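Local coordinates for malate dehydrogenase (Entamoeba histolytica, PDB 3I0P), which catalyses the NAD-dependent interconversion of malate and oxaloacetate, as a member of the malate/L-lactate dehydrogenase family, at the interface of chains A and B. Numbering follows the deposited sequence. Chains: chain A/B, Malate dehydrogenase.

Contact 1: the interface of chains A and B. Residues chain A 235-236, 243, 246-247, 250; chain B 235-236, 246-247, 250.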
ATOM      1  N   LEU A 235       5.316   6.593   7.468  1.00 27.98           N
ATOM      2  CA  LEU A 235       6.355   5.673   6.999  1.00 27.90           C
ATOM      3  C   LEU A 235       7.251   6.391   5.958  1.00 27.97           C
ATOM      4  O   LEU A 235       6.767   6.944   4.964  1.00 27.59           O
ATOM      5  CB  LEU A 235       5.741   4.383   6.447  1.00 27.46           C
ATOM      6  CG  LEU A 235       6.637   3.343   5.767  1.00 27.00           C
ATOM      7  CD1 LEU A 235       7.645   2.723   6.732  1.00 26.03           C
ATOM      8  CD2 LEU A 235       5.794   2.264   5.098  1.00 26.47           C
ATOM      9  N   GLY A 236       8.551   6.416   6.227  1.00 28.03           N
ATOM     10  CA  GLY A 236       9.483   7.180   5.407  1.00 28.48           C
ATOM     11  C   GLY A 236      10.007   8.419   6.114  1.00 28.64           C
ATOM     12  O   GLY A 236      10.866   9.124   5.582  1.00 28.96           O
ATOM     13  N   GLY A 243      11.982   8.650   2.090  1.00 27.89           N
ATOM     14  CA  GLY A 243      10.738   8.114   1.533  1.00 27.13           C
ATOM     15  C   GLY A 243       9.445   8.619   2.157  1.00 26.80           C
ATOM     16  O   GLY A 243       8.376   8.041   1.928  1.00 26.96           O
ATOM     17  N   LYS A 246       6.015   8.813   0.419  1.00 23.04           N
ATOM     18  CA  LYS A 246       5.344   7.553   0.137  1.00 22.42           C
ATOM     19  C   LYS A 246       4.373   7.151   1.261  1.00 22.27           C
ATOM     20  O   LYS A 246       3.177   6.996   1.009  1.00 22.54           O
ATOM     21  CB  LYS A 246       6.361   6.455  -0.216  1.00 22.21           C
ATOM     22  CG  LYS A 246       7.171   6.796  -1.466  1.00 20.48           C
ATOM     23  CD  LYS A 246       8.213   5.765  -1.791  1.00 19.00           C
ATOM     24  CE  LYS A 246       8.835   6.056  -3.150  1.00 19.13           C
ATOM     25  NZ  LYS A 246       9.575   4.886  -3.695  1.00 18.79           N
ATOM     26  N   GLY A 247       4.864   7.014   2.490  1.00 21.83           N
ATOM     27  CA  GLY A 247       3.993   6.703   3.626  1.00 21.42           C
ATOM     28  C   GLY A 247       2.854   7.707   3.727  1.00 21.53           C
ATOM     29  O   GLY A 247       1.692   7.334   3.941  1.00 21.41           O
ATOM     30  N   LEU A 250       0.350   7.013   1.042  1.00 19.01           N
ATOM     31  CA  LEU A 250      -0.351   5.775   1.398  1.00 18.77           C
ATOM     32  C   LEU A 250      -1.386   6.010   2.506  1.00 18.34           C
ATOM     33  O   LEU A 250      -2.507   5.509   2.431  1.00 17.99           O
ATOM     34  CB  LEU A 250       0.638   4.658   1.771  1.00 18.78           C
ATOM     35  CG  LEU A 250       1.538   4.107   0.642  1.00 19.22           C
ATOM     36  CD1 LEU A 250       2.636   3.171   1.186  1.00 17.06           C
ATOM     37  CD2 LEU A 250       0.748   3.422  -0.480  1.00 17.93           C
TER
ATOM     38  N   LEU B 235      11.170   0.667   1.509  1.00 27.98           N
ATOM     39  CA  LEU B 235      10.639   1.811   2.255  1.00 27.90           C
ATOM     40  C   LEU B 235      10.609   1.474   3.767  1.00 27.97           C
ATOM     41  O   LEU B 235      10.044   0.459   4.190  1.00 27.59           O
ATOM     42  CB  LEU B 235       9.263   2.224   1.723  1.00 27.46           C
ATOM     43  CG  LEU B 235       8.458   3.304   2.453  1.00 27.00           C
ATOM     44  CD1 LEU B 235       9.142   4.669   2.408  1.00 26.03           C
ATOM     45  CD2 LEU B 235       7.043   3.390   1.892  1.00 26.47           C
ATOM     46  N   GLY B 236      11.265   2.311   4.563  1.00 28.03           N
ATOM     47  CA  GLY B 236      11.436   2.033   5.983  1.00 28.48           C
ATOM     48  C   GLY B 236      12.864   1.652   6.339  1.00 28.64           C
ATOM     49  O   GLY B 236      13.186   1.468   7.514  1.00 28.96           O
ATOM     50  N   LYS B 246       7.571  -2.830   6.979  1.00 23.04           N
ATOM     51  CA  LYS B 246       6.391  -2.385   6.252  1.00 22.42           C
ATOM     52  C   LYS B 246       6.642  -2.300   4.737  1.00 22.27           C
ATOM     53  O   LYS B 246       5.958  -2.973   3.965  1.00 22.54           O
ATOM     54  CB  LYS B 246       5.832  -1.085   6.854  1.00 22.21           C
ATOM     55  CG  LYS B 246       5.397  -1.261   8.310  1.00 20.48           C
ATOM     56  CD  LYS B 246       4.907   0.013   8.935  1.00 19.00           C
ATOM     57  CE  LYS B 246       4.298  -0.273  10.301  1.00 19.13           C
ATOM     58  NZ  LYS B 246       3.462   0.855  10.794  1.00 18.79           N
ATOM     59  N   GLY B 247       7.628  -1.513   4.312  1.00 21.83           N
ATOM     60  CA  GLY B 247       7.976  -1.432   2.891  1.00 21.42           C
ATOM     61  C   GLY B 247       8.253  -2.815   2.321  1.00 21.53           C
ATOM     62  O   GLY B 247       7.793  -3.157   1.223  1.00 21.41           O
ATOM     63  N   LEU B 250       5.025  -4.645   1.885  1.00 19.01           N
ATOM     64  CA  LEU B 250       4.314  -4.030   0.760  1.00 18.77           C
ATOM     65  C   LEU B 250       4.909  -4.459  -0.588  1.00 18.34           C
ATOM     66  O   LEU B 250       4.175  -4.775  -1.523  1.00 17.99           O
ATOM     67  CB  LEU B 250       4.265  -2.499   0.899  1.00 18.78           C
ATOM     68  CG  LEU B 250       3.422  -1.923   2.059  1.00 19.22           C
ATOM     69  CD1 LEU B 250       3.642  -0.407   2.233  1.00 17.06           C
ATOM     70  CD2 LEU B 250       1.927  -2.244   1.936  1.00 17.93           C
TER

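Contact 2: the interface of chains A and B. Residues chain A 80, 83-84, 114-115, 117, 261; chain B 112-113, 293-294.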
ATOM      1  N   THR A  80     -24.720  -2.719  -4.908  1.00 27.39           N
ATOM      2  CA  THR A  80     -24.689  -3.291  -6.258  1.00 26.76           C
ATOM      3  C   THR A  80     -24.202  -4.731  -6.165  1.00 26.76           C
ATOM      4  O   THR A  80     -24.052  -5.263  -5.062  1.00 26.70           O
ATOM      5  CB  THR A  80     -23.798  -2.491  -7.246  1.00 26.66           C
ATOM      6  OG1 THR A  80     -22.438  -2.917  -7.138  1.00 26.15           O
ATOM      7  CG2 THR A  80     -23.883  -0.984  -6.996  1.00 26.89           C
ATOM      8  N   THR A  83     -20.486  -4.308  -4.785  1.00 25.33           N
ATOM      9  CA  THR A  83     -20.208  -3.210  -3.847  1.00 24.97           C
ATOM     10  C   THR A  83     -21.309  -3.012  -2.814  1.00 25.12           C
ATOM     11  O   THR A  83     -22.407  -3.568  -2.944  1.00 25.29           O
ATOM     12  CB  THR A  83     -20.004  -1.851  -4.567  1.00 24.82           C
ATOM     13  OG1 THR A  83     -21.269  -1.340  -5.007  1.00 23.23           O
ATOM     14  CG2 THR A  83     -19.038  -1.981  -5.746  1.00 24.55           C
ATOM     15  N   CYS A  84     -21.003  -2.209  -1.793  1.00 24.82           N
ATOM     16  CA  CYS A  84     -22.000  -1.776  -0.827  1.00 24.46           C
ATOM     17  C   CYS A  84     -21.512  -0.595   0.019  1.00 24.18           C
ATOM     18  O   CYS A  84     -20.320  -0.496   0.326  1.00 23.71           O
ATOM     19  CB  CYS A  84     -22.430  -2.942   0.071  1.00 24.54           C
ATOM     20  SG  CYS A  84     -23.869  -2.565   1.095  1.00 25.34           S
ATOM     21  N   GLY A 114     -15.424  -8.094  -4.367  1.00 21.76           N
ATOM     22  CA  GLY A 114     -16.371  -7.422  -3.506  1.00 20.66           C
ATOM     23  C   GLY A 114     -15.704  -6.292  -2.758  1.00 20.28           C
ATOM     24  O   GLY A 114     -14.540  -6.410  -2.344  1.00 20.40           O
ATOM     25  N   MET A 115     -16.436  -5.189  -2.598  1.00 19.34           N
ATOM     26  CA  MET A 115     -15.977  -4.059  -1.798  1.00 18.59           C
ATOM     27  C   MET A 115     -17.114  -3.459  -0.991  1.00 18.19           C
ATOM     28  O   MET A 115     -18.162  -3.092  -1.533  1.00 18.14           O
ATOM     29  CB  MET A 115     -15.325  -2.978  -2.659  1.00 18.40           C
ATOM     30  CG  MET A 115     -14.831  -1.788  -1.848  1.00 18.44           C
ATOM     31  SD  MET A 115     -13.587  -0.818  -2.714  1.00 18.80           S
ATOM     32  CE  MET A 115     -13.249   0.447  -1.496  1.00 17.55           C
ATOM     33  N   VAL A 117     -17.869  -0.478   1.931  1.00 17.09           N
ATOM     34  CA  VAL A 117     -17.361   0.661   2.703  1.00 17.25           C
ATOM     35  C   VAL A 117     -18.325   1.043   3.830  1.00 17.35           C
ATOM     36  O   VAL A 117     -19.523   0.762   3.757  1.00 17.19           O
ATOM     37  CB  VAL A 117     -17.004   1.888   1.808  1.00 17.25           C
ATOM     38  CG1 VAL A 117     -15.867   1.533   0.861  1.00 17.19           C
ATOM     39  CG2 VAL A 117     -18.222   2.383   1.033  1.00 16.92           C
ATOM     40  N   LEU A 261     -15.836   7.208  -0.199  1.00 17.28           N
ATOM     41  CA  LEU A 261     -16.826   6.339  -0.817  1.00 17.46           C
ATOM     42  C   LEU A 261     -18.080   6.180   0.049  1.00 18.12           C
ATOM     43  O   LEU A 261     -19.179   6.077  -0.471  1.00 18.94           O
ATOM     44  CB  LEU A 261     -16.200   4.993  -1.204  1.00 16.94           C
ATOM     45  CG  LEU A 261     -15.128   5.055  -2.313  1.00 15.81           C
ATOM     46  CD1 LEU A 261     -14.253   3.815  -2.329  1.00 14.09           C
ATOM     47  CD2 LEU A 261     -15.735   5.292  -3.692  1.00 12.68           C
TER
ATOM     48  N   GLY B 112     -19.059  -3.088 -11.221  1.00 27.69           N
ATOM     49  CA  GLY B 112     -18.635  -2.344 -10.033  1.00 26.31           C
ATOM     50  C   GLY B 112     -17.139  -2.423  -9.808  1.00 25.53           C
ATOM     51  O   GLY B 112     -16.509  -1.447  -9.392  1.00 25.28           O
ATOM     52  N   MET B 113     -16.565  -3.590 -10.091  1.00 24.72           N
ATOM     53  CA  MET B 113     -15.135  -3.803  -9.929  1.00 24.04           C
ATOM     54  C   MET B 113     -14.548  -4.683 -11.019  1.00 23.05           C
ATOM     55  O   MET B 113     -15.255  -5.485 -11.631  1.00 23.06           O
ATOM     56  CB  MET B 113     -14.850  -4.413  -8.561  1.00 24.53           C
ATOM     57  CG  MET B 113     -15.196  -3.483  -7.426  1.00 26.35           C
ATOM     58  SD  MET B 113     -15.042  -4.326  -5.877  1.00 31.23           S
ATOM     59  CE  MET B 113     -13.282  -4.121  -5.558  1.00 30.12           C
ATOM     60  N   CYS B 293     -20.792   3.457  -8.314  1.00 24.95           N
ATOM     61  CA  CYS B 293     -21.466   2.373  -7.574  1.00 25.08           C
ATOM     62  C   CYS B 293     -21.661   2.685  -6.084  1.00 25.29           C
ATOM     63  O   CYS B 293     -22.534   2.099  -5.432  1.00 25.45           O
ATOM     64  CB  CYS B 293     -20.690   1.068  -7.703  1.00 24.74           C
ATOM     65  SG  CYS B 293     -20.780   0.315  -9.332  1.00 25.60           S
ATOM     66  N   PHE B 294     -20.848   3.610  -5.564  1.00 25.20           N
ATOM     67  CA  PHE B 294     -20.831   3.959  -4.145  1.00 25.08           C
ATOM     68  C   PHE B 294     -21.467   5.302  -3.870  1.00 25.32           C
ATOM     69  O   PHE B 294     -22.296   5.432  -2.973  1.00 25.60           O
ATOM     70  CB  PHE B 294     -19.388   4.019  -3.623  1.00 24.76           C
ATOM     71  CG  PHE B 294     -18.698   2.697  -3.599  1.00 24.06           C
ATOM     72  CD1 PHE B 294     -18.890   1.818  -2.530  1.00 23.29           C
ATOM     73  CD2 PHE B 294     -17.847   2.328  -4.641  1.00 22.74           C
ATOM     74  CE1 PHE B 294     -18.246   0.584  -2.502  1.00 23.47           C
ATOM     75  CE2 PHE B 294     -17.205   1.105  -4.630  1.00 22.72           C
ATOM     76  CZ  PHE B 294     -17.397   0.228  -3.553  1.00 23.25           C
TER
HETATM   77  O   HOH W   1     -22.536   0.305  -3.392  1.00 30.41           O

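Contact 3: the interface of chains A and B. Residues chain A 255-256, 259-260, 266-267; chain B 303-304, 306-307, 310.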
ATOM      1  N   GLU A 255      -7.197   7.028   3.899  1.00 16.29           N
ATOM      2  CA  GLU A 255      -8.186   8.033   4.257  1.00 16.82           C
ATOM      3  C   GLU A 255      -9.310   8.151   3.223  1.00 16.91           C
ATOM      4  O   GLU A 255     -10.499   8.146   3.579  1.00 16.90           O
ATOM      5  CB  GLU A 255      -7.490   9.386   4.424  1.00 17.39           C
ATOM      6  CG  GLU A 255      -8.375  10.494   4.982  1.00 18.69           C
ATOM      7  CD  GLU A 255      -8.565  10.388   6.484  1.00 20.61           C
ATOM      8  OE1 GLU A 255      -9.679  10.694   6.951  1.00 21.72           O
ATOM      9  OE2 GLU A 255      -7.607   9.993   7.195  1.00 20.15           O
ATOM     10  N   ILE A 256      -8.929   8.267   1.949  1.00 16.72           N
ATOM     11  CA  ILE A 256      -9.889   8.423   0.852  1.00 16.21           C
ATOM     12  C   ILE A 256     -10.759   7.184   0.716  1.00 16.61           C
ATOM     13  O   ILE A 256     -11.976   7.292   0.610  1.00 17.16           O
ATOM     14  CB  ILE A 256      -9.183   8.718  -0.470  1.00 16.09           C
ATOM     15  CG1 ILE A 256      -8.566  10.114  -0.426  1.00 15.14           C
ATOM     16  CG2 ILE A 256     -10.140   8.582  -1.646  1.00 15.82           C
ATOM     17  CD1 ILE A 256      -7.587  10.359  -1.539  1.00 15.62           C
ATOM     18  N   SER A 259     -13.156   7.207   3.832  1.00 17.42           N
ATOM     19  CA  SER A 259     -14.166   8.283   3.950  1.00 17.51           C
ATOM     20  C   SER A 259     -14.924   8.696   2.671  1.00 17.38           C
ATOM     21  O   SER A 259     -16.116   9.000   2.728  1.00 17.38           O
ATOM     22  CB  SER A 259     -13.560   9.519   4.614  1.00 17.45           C
ATOM     23  OG  SER A 259     -12.424   9.973   3.908  1.00 18.51           O
ATOM     24  N   CYS A 260     -14.248   8.704   1.527  1.00 17.13           N
ATOM     25  CA  CYS A 260     -14.816   9.334   0.335  1.00 16.92           C
ATOM     26  C   CYS A 260     -15.902   8.528  -0.341  1.00 17.14           C
ATOM     27  O   CYS A 260     -16.791   9.095  -0.983  1.00 17.17           O
ATOM     28  CB  CYS A 260     -13.721   9.695  -0.661  1.00 16.66           C
ATOM     29  SG  CYS A 260     -12.744  11.080  -0.089  1.00 16.43           S
ATOM     30  N   PHE A 266     -13.575  12.843   7.821  1.00 23.49           N
ATOM     31  CA  PHE A 266     -12.186  12.693   7.388  1.00 24.30           C
ATOM     32  C   PHE A 266     -11.285  13.692   8.099  1.00 24.70           C
ATOM     33  O   PHE A 266     -11.734  14.785   8.470  1.00 24.82           O
ATOM     34  CB  PHE A 266     -12.063  12.832   5.860  1.00 24.04           C
ATOM     35  CG  PHE A 266     -12.686  14.082   5.315  1.00 24.79           C
ATOM     36  CD1 PHE A 266     -14.018  14.089   4.899  1.00 26.06           C
ATOM     37  CD2 PHE A 266     -11.952  15.261   5.223  1.00 24.81           C
ATOM     38  CE1 PHE A 266     -14.606  15.260   4.398  1.00 25.18           C
ATOM     39  CE2 PHE A 266     -12.531  16.427   4.720  1.00 24.59           C
ATOM     40  CZ  PHE A 266     -13.858  16.424   4.309  1.00 24.27           C
ATOM     41  N   LEU A 267     -10.023  13.303   8.297  1.00 24.95           N
ATOM     42  CA  LEU A 267      -9.003  14.184   8.872  1.00 25.30           C
ATOM     43  C   LEU A 267      -9.459  14.847  10.182  1.00 25.82           C
ATOM     44  O   LEU A 267     -10.049  14.192  11.035  1.00 26.02           O
ATOM     45  CB  LEU A 267      -8.556  15.231   7.834  1.00 24.93           C
ATOM     46  CG  LEU A 267      -8.133  14.729   6.445  1.00 24.53           C
ATOM     47  CD1 LEU A 267      -8.140  15.853   5.424  1.00 24.23           C
ATOM     48  CD2 LEU A 267      -6.787  14.024   6.449  1.00 23.02           C
TER
ATOM     49  N   ASN B 303     -14.913  15.594  -2.364  1.00 22.37           N
ATOM     50  CA  ASN B 303     -14.401  15.100  -1.097  1.00 21.42           C
ATOM     51  C   ASN B 303     -12.866  14.902  -1.139  1.00 21.48           C
ATOM     52  O   ASN B 303     -12.154  15.316  -0.216  1.00 21.42           O
ATOM     53  CB  ASN B 303     -15.153  13.817  -0.725  1.00 20.81           C
ATOM     54  CG  ASN B 303     -15.108  13.494   0.769  1.00 19.78           C
ATOM     55  OD1 ASN B 303     -15.927  12.711   1.255  1.00 19.73           O
ATOM     56  ND2 ASN B 303     -14.154  14.065   1.491  1.00 16.81           N
ATOM     57  N   VAL B 304     -12.367  14.294  -2.219  1.00 21.48           N
ATOM     58  CA  VAL B 304     -10.927  14.088  -2.426  1.00 21.18           C
ATOM     59  C   VAL B 304     -10.179  15.425  -2.458  1.00 21.74           C
ATOM     60  O   VAL B 304      -9.157  15.603  -1.772  1.00 21.59           O
ATOM     61  CB  VAL B 304     -10.657  13.261  -3.717  1.00 21.20           C
ATOM     62  CG1 VAL B 304      -9.189  13.329  -4.141  1.00 20.02           C
ATOM     63  CG2 VAL B 304     -11.107  11.811  -3.532  1.00 20.35           C
ATOM     64  N   ASP B 306     -11.259  18.267  -1.162  1.00 23.42           N
ATOM     65  CA  ASP B 306     -11.312  18.767   0.206  1.00 23.86           C
ATOM     66  C   ASP B 306     -10.196  18.187   1.080  1.00 24.02           C
ATOM     67  O   ASP B 306      -9.607  18.916   1.890  1.00 24.15           O
ATOM     68  CB  ASP B 306     -12.671  18.476   0.848  1.00 24.39           C
ATOM     69  CG  ASP B 306     -13.754  19.447   0.415  1.00 25.17           C
ATOM     70  OD1 ASP B 306     -13.422  20.555  -0.062  1.00 25.39           O
ATOM     71  OD2 ASP B 306     -14.947  19.095   0.566  1.00 25.91           O
ATOM     72  N   ILE B 307      -9.917  16.889   0.928  1.00 23.74           N
ATOM     73  CA  ILE B 307      -8.819  16.253   1.668  1.00 23.75           C
ATOM     74  C   ILE B 307      -7.482  16.903   1.281  1.00 24.30           C
ATOM     75  O   ILE B 307      -6.730  17.341   2.152  1.00 24.56           O
ATOM     76  CB  ILE B 307      -8.824  14.685   1.517  1.00 23.81           C
ATOM     77  CG1 ILE B 307      -9.875  14.060   2.448  1.00 22.87           C
ATOM     78  CG2 ILE B 307      -7.451  14.066   1.802  1.00 22.83           C
ATOM     79  CD1 ILE B 307     -10.457  12.746   1.945  1.00 21.56           C
ATOM     80  N   THR B 310      -7.275  20.596   2.498  1.00 27.85           N
ATOM     81  CA  THR B 310      -7.041  20.600   3.936  1.00 27.97           C
ATOM     82  C   THR B 310      -5.585  20.296   4.223  1.00 28.44           C
ATOM     83  O   THR B 310      -4.952  20.984   5.022  1.00 28.19           O
ATOM     84  CB  THR B 310      -7.940  19.579   4.655  1.00 27.77           C
ATOM     85  OG1 THR B 310      -9.304  19.896   4.385  1.00 27.05           O
ATOM     86  CG2 THR B 310      -7.711  19.601   6.168  1.00 27.05           C
TER

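Contact 1: the interface of chains A and B
A two-fold apolar contact between the copies of the deposited assembly brings A:Leu235 against B:Leu235 and A:Leu250 against B:Leu250, and would help hold the chains together if this is the biological dimer. No nitrogen or oxygen of one chain comes within bonding distance of the other chain here, so cohesion rests on the fit of aliphatic groups. The side chains of A:Leu235 and B:Leu235 meet tip to tip, with their CD2 methyls 3.6 Å apart and their CG atoms 3.8 Å apart. Each holds CG anti to its backbone N (chi1 174°), which carries the branched end off its loop and across to the partner. The two methyls then divide the work. CD2 of A:Leu235 also rests on B:Lys246, whose CB lies 3.8 Å from it; this contact is made by the aliphatic root, and the rest of the lysine chain runs on extended. CD1 meets partner backbone on both sides of the axis, lying 3.9 Å from CA of B:Gly236 in the case of A:Leu235 and equally close to CA of A:Gly236 in that of B:Leu235. The same methyl of B:Leu235 has a further neighbour in the turn leading into helix 244-259, the carbonyl O of A:Gly243, 3.5 Å from CD1. One turn further along that helix from A:Lys246, the second leucine pair extends the apolar seam, again end to end: CD1 of A:Leu250 lies 3.9 Å from CD1 of B:Leu250.

Contact 2: the interface of chains A and B
The phenyl ring of B:Phe294 is inserted between elements of chain A, with A:Thr83 over one face and A:Leu261 on the opposite side, against the CG/CD2 rim. A:Thr83 approaches near the ring tip, its CB 3.5 Å from CZ of B:Phe294. On the opposite side CD2 of A:Leu261 lies 3.8 Å from CD2 of B:Phe294, and A:Val117 and A:Met115 lean in towards the rim from that same side. A:Val117 uses its CG2 methyl, 3.7 Å from CD1 of B:Phe294, whereas the extended A:Met115 crosses the phenylalanine at about a right angle. At the edge, in the ring plane, the carbonyl O of A:Cys84 stands 3.7 Å from CE1 of B:Phe294. Alongside, B:Met113 bends at its thioether (chi3 85°), setting SD 3.5 Å from CB of A:Met115. Polar contact between the chains passes through a water that bonds to OG1 of A:Thr83 and, at 2.7 Å, to the carbonyl O of B:Cys293. The same hydroxyl is hydrogen-bonded to OG1 of A:Thr80, which helps fix its rotation. By seating an aromatic plug against strands 83-87 and 113-119, the site ties the segment between 3-10 helix 291-293 and helix 297-312 of one subunit to the other and probably helps set their relative orientation.

Contact 3: the interface of chains A and B
A:Phe266 and B:Asn303 lie alongside one another, pointing opposite ways, where, in this member of the malate/L-lactate dehydrogenase family, helix 297-312 of chain B packs on the end of helix 244-259 and the loop after it in chain A. In the aromatic contact, the amide end of B:Asn303, with ND2 modelled towards the ring, lies over one face of the phenyl group of A:Phe266, the amide and ring planes 57° apart. The same face looks onto B:Ile307, whose CG1 is 3.7 Å from CD2 of A:Phe266, and towards CB of B:Asp306, so the ring lies along about one turn of helix 297-312. CG of A:Phe266 sits between its backbone N and carbonyl carbon (chi1 53°), directing the ring to this surface. Among aliphatic and sulfur contacts, CD1 of B:Ile307 reaches in beside SG of A:Cys260 (3.5 Å), with OG of A:Ser259 and CG1 of A:Ile256 nearby; that sulfur also touches CG of B:Asn303. A:Ile256 crosses B:Val304 at about a right angle, with their CG2 methyls in contact, while A:Leu267 meets B:Thr310 tip to tip, CD1 against CB at 3.8 Å. Hydrogen bonds run within each chain. The backbone N of A:Leu267 donates to the carboxylate OE1 of A:Glu255 (3.0 Å), coming from above the carboxylate plane and tethering the loop to the helix. OG1 of B:Thr310 donates to the carbonyl O of B:Asp306 at 2.7 Å.

The C-alpha centres of contact 1 and contact 3 are about 20 Å apart, those of contact 2 and contact 3 about 18 Å, and those of contact 1 and contact 2 about 27 Å. Helix 244-259 of chain A joins contact 1 to contact 3, and the loop beyond it carries on to A:Leu261 in contact 2. In chain B, B:Phe294 of contact 2 shortly precedes helix 297-312, the docking surface of contact 3. Contact 1 lies at the two-fold axis, while contacts 2 and 3 recur with chains exchanged, so the same elements probably brace both flanks of the deposited pair.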